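Local coordinates for protein condensin complex subunit 3 (Schizosaccharomyces pombe, PDB 5OQR) that acts as a regulatory subunit of condensin, the complex required to convert interphase chromatin into mitotic-like condensed chromosomes, at residues A[19-24]-A[58-63]. Numbering follows the deposited sequence.
Sequences KLCNKL and LRFLVT
Leu20 and Leu24 both pack on the Phe60 ring, and the backbone hydrogen bond from Leu24 N to Leu20 O, 2.9 Å, closes the helical turn between them. Between the segments the contact itself is apolar. The CB of Phe60 points toward 19-24, and CG, anti to the backbone N (chi1 166°), carries the ring across to that helix. The far end of the ring does most of the touching. Cys21 SG lies 3.6 Å from Phe60 CE2 in a sulfur-aromatic contact. The sulfur approaches obliquely, 66° off the ring normal. Leu20 meets the ring through CB, at 4.0 Å from Phe60 CZ, rather than through its methyls. Leu24 reaches the same ring carbon more loosely, with CD2 at 4.3 Å from Phe60 CZ. Cys21 SG also touches the backbone one turn on, 4.3 Å from Thr63 C, at the exposed side of the contact. An alanine in place of Phe60 would probably open a gap between the two helices, taking the ring away from Leu20, Cys21 and Leu24. The segment axes come within 10.4 Å and cross at -59°. Segment 58-63 belongs to the first HEAT repeat, near the N-terminal end of this all-helical solenoid. His17 stacks edge-to-face with Phe60. Phe64, further along helix 52-69, extends the packing to Cys21 and Leu24. Helix 3-9 covers Leu20 and Leu24, and helix 33-42 meets Leu24 through Phe33.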
ATOM      1  N   LYS A  19       1.195 -45.878 -22.382  1.00123.49           N
ATOM      2  CA  LYS A  19       0.831 -47.253 -22.708  1.00123.55           C
ATOM      3  C   LYS A  19      -0.566 -47.317 -23.311  1.00121.91           C
ATOM      4  O   LYS A  19      -0.777 -47.928 -24.366  1.00113.93           O
ATOM      5  CB  LYS A  19       0.913 -48.126 -21.456  1.00128.45           C
ATOM      6  CG  LYS A  19       2.291 -48.181 -20.821  1.00134.81           C
ATOM      7  CD  LYS A  19       2.263 -48.957 -19.515  1.00131.75           C
ATOM      8  CE  LYS A  19       3.649 -49.072 -18.904  1.00140.65           C
ATOM      9  NZ  LYS A  19       3.633 -49.820 -17.616  1.00139.36           N
ATOM     10  N   LEU A  20      -1.539 -46.685 -22.651  1.00120.93           N
ATOM     11  CA  LEU A  20      -2.916 -46.749 -23.123  1.00114.41           C
ATOM     12  C   LEU A  20      -3.100 -45.983 -24.425  1.00111.64           C
ATOM     13  O   LEU A  20      -3.990 -46.315 -25.217  1.00119.21           O
ATOM     14  CB  LEU A  20      -3.862 -46.214 -22.045  1.00106.13           C
ATOM     15  CG  LEU A  20      -4.173 -47.165 -20.882  1.00103.62           C
ATOM     16  CD1 LEU A  20      -2.912 -47.689 -20.205  1.00115.76           C
ATOM     17  CD2 LEU A  20      -5.059 -46.472 -19.862  1.00102.99           C
ATOM     18  N   CYS A  21      -2.276 -44.961 -24.668  1.00115.27           N
ATOM     19  CA  CYS A  21      -2.326 -44.268 -25.952  1.00119.64           C
ATOM     20  C   CYS A  21      -2.055 -45.227 -27.101  1.00118.19           C
ATOM     21  O   CYS A  21      -2.710 -45.160 -28.147  1.00120.37           O
ATOM     22  CB  CYS A  21      -1.318 -43.118 -25.971  1.00121.48           C
ATOM     23  SG  CYS A  21      -1.901 -41.589 -25.207  1.00121.11           S
ATOM     24  N   ASN A  22      -1.091 -46.131 -26.926  1.00120.46           N
ATOM     25  CA  ASN A  22      -0.757 -47.074 -27.989  1.00115.77           C
ATOM     26  C   ASN A  22      -1.908 -48.035 -28.253  1.00119.96           C
ATOM     27  O   ASN A  22      -2.332 -48.208 -29.400  1.00128.11           O
ATOM     28  CB  ASN A  22       0.516 -47.839 -27.627  1.00122.50           C
ATOM     29  CG  ASN A  22       1.769 -47.014 -27.837  1.00127.00           C
ATOM     30  OD1 ASN A  22       1.895 -46.300 -28.831  1.00133.08           O
ATOM     31  ND2 ASN A  22       2.701 -47.102 -26.897  1.00121.08           N
ATOM     32  N   LYS A  23      -2.427 -48.675 -27.202  1.00118.30           N
ATOM     33  CA  LYS A  23      -3.539 -49.601 -27.389  1.00119.81           C
ATOM     34  C   LYS A  23      -4.733 -48.895 -28.017  1.00121.58           C
ATOM     35  O   LYS A  23      -5.300 -49.372 -29.008  1.00127.33           O
ATOM     36  CB  LYS A  23      -3.923 -50.247 -26.057  1.00113.10           C
ATOM     37  CG  LYS A  23      -5.298 -50.922 -26.049  1.00122.89           C
ATOM     38  CD  LYS A  23      -5.506 -51.897 -27.213  1.00123.13           C
ATOM     39  CE  LYS A  23      -4.841 -53.236 -26.969  1.00115.88           C
ATOM     40  NZ  LYS A  23      -4.790 -54.040 -28.223  1.00107.07           N
ATOM     41  N   LEU A  24      -5.134 -47.752 -27.456  1.00114.19           N
ATOM     42  CA  LEU A  24      -6.211 -46.985 -28.071  1.00113.00           C
ATOM     43  C   LEU A  24      -5.860 -46.593 -29.498  1.00114.39           C
ATOM     44  O   LEU A  24      -6.748 -46.500 -30.353  1.00114.95           O
ATOM     45  CB  LEU A  24      -6.522 -45.740 -27.243  1.00115.43           C
ATOM     46  CG  LEU A  24      -7.793 -45.006 -27.676  1.00110.51           C
ATOM     47  CD1 LEU A  24      -9.027 -45.699 -27.126  1.00 99.84           C
ATOM     48  CD2 LEU A  24      -7.752 -43.553 -27.251  1.00109.31           C
ATOM     49  N   LEU A  58      -9.201 -36.380 -18.559  1.00102.40           N
ATOM     50  CA  LEU A  58      -9.069 -35.300 -19.526  1.00102.29           C
ATOM     51  C   LEU A  58      -7.611 -35.057 -19.888  1.00100.72           C
ATOM     52  O   LEU A  58      -7.311 -34.689 -21.030  1.00102.62           O
ATOM     53  CB  LEU A  58      -9.714 -34.028 -18.971  1.00103.24           C
ATOM     54  CG  LEU A  58      -9.880 -32.824 -19.902  1.00 98.76           C
ATOM     55  CD1 LEU A  58     -10.190 -33.231 -21.337  1.00100.17           C
ATOM     56  CD2 LEU A  58     -10.972 -31.913 -19.359  1.00 89.18           C
ATOM     57  N   ARG A  59      -6.693 -35.257 -18.941  1.00103.85           N
ATOM     58  CA  ARG A  59      -5.273 -35.190 -19.266  1.00102.62           C
ATOM     59  C   ARG A  59      -4.886 -36.289 -20.246  1.00103.80           C
ATOM     60  O   ARG A  59      -4.112 -36.055 -21.181  1.00103.51           O
ATOM     61  CB  ARG A  59      -4.435 -35.294 -17.991  1.00108.02           C
ATOM     62  CG  ARG A  59      -4.432 -34.038 -17.138  1.00116.68           C
ATOM     63  CD  ARG A  59      -3.585 -32.941 -17.753  1.00119.91           C
ATOM     64  NE  ARG A  59      -3.542 -31.755 -16.903  1.00118.65           N
ATOM     65  CZ  ARG A  59      -2.813 -31.652 -15.797  1.00128.12           C
ATOM     66  NH1 ARG A  59      -2.060 -32.668 -15.393  1.00126.93           N
ATOM     67  NH2 ARG A  59      -2.840 -30.532 -15.087  1.00132.67           N
ATOM     68  N   PHE A  60      -5.417 -37.498 -20.050  1.00105.45           N
ATOM     69  CA  PHE A  60      -5.107 -38.596 -20.959  1.00103.02           C
ATOM     70  C   PHE A  60      -5.557 -38.282 -22.378  1.00 94.74           C
ATOM     71  O   PHE A  60      -4.863 -38.614 -23.347  1.00 96.20           O
ATOM     72  CB  PHE A  60      -5.766 -39.887 -20.471  1.00108.27           C
ATOM     73  CG  PHE A  60      -5.788 -40.979 -21.502  1.00107.23           C
ATOM     74  CD1 PHE A  60      -6.986 -41.536 -21.915  1.00104.18           C
ATOM     75  CD2 PHE A  60      -4.612 -41.437 -22.069  1.00105.66           C
ATOM     76  CE1 PHE A  60      -7.009 -42.535 -22.867  1.00105.62           C
ATOM     77  CE2 PHE A  60      -4.629 -42.436 -23.022  1.00105.82           C
ATOM     78  CZ  PHE A  60      -5.828 -42.985 -23.420  1.00107.87           C
ATOM     79  N   LEU A  61      -6.719 -37.648 -22.525  1.00 98.96           N
ATOM     80  CA  LEU A  61      -7.270 -37.416 -23.855  1.00 96.17           C
ATOM     81  C   LEU A  61      -6.447 -36.384 -24.617  1.00 99.44           C
ATOM     82  O   LEU A  61      -6.018 -36.634 -25.748  1.00103.81           O
ATOM     83  CB  LEU A  61      -8.733 -36.989 -23.741  1.00 96.41           C
ATOM     84  CG  LEU A  61      -9.635 -38.053 -23.102  1.00103.30           C
ATOM     85  CD1 LEU A  61     -11.033 -37.514 -22.855  1.00 98.88           C
ATOM     86  CD2 LEU A  61      -9.699 -39.310 -23.962  1.00107.98           C
ATOM     87  N   VAL A  62      -6.202 -35.219 -24.010  1.00101.77           N
ATOM     88  CA  VAL A  62      -5.342 -34.226 -24.651  1.00101.31           C
ATOM     89  C   VAL A  62      -4.001 -34.853 -25.003  1.00100.17           C
ATOM     90  O   VAL A  62      -3.396 -34.533 -26.034  1.00 95.72           O
ATOM     91  CB  VAL A  62      -5.169 -32.991 -23.746  1.00 95.03           C
ATOM     92  CG1 VAL A  62      -6.512 -32.343 -23.461  1.00 95.83           C
ATOM     93  CG2 VAL A  62      -4.465 -33.360 -22.444  1.00108.45           C
ATOM     94  N   THR A  63      -3.520 -35.765 -24.156  1.00100.61           N
ATOM     95  CA  THR A  63      -2.254 -36.435 -24.427  1.00 96.92           C
ATOM     96  C   THR A  63      -2.359 -37.322 -25.660  1.00 99.44           C
ATOM     97  O   THR A  63      -1.446 -37.347 -26.493  1.00100.49           O
ATOM     98  CB  THR A  63      -1.826 -37.261 -23.213  1.00 98.98           C
ATOM     99  OG1 THR A  63      -1.919 -36.462 -22.028  1.00108.75           O
ATOM    100  CG2 THR A  63      -0.394 -37.743 -23.371  1.00101.28           C
TER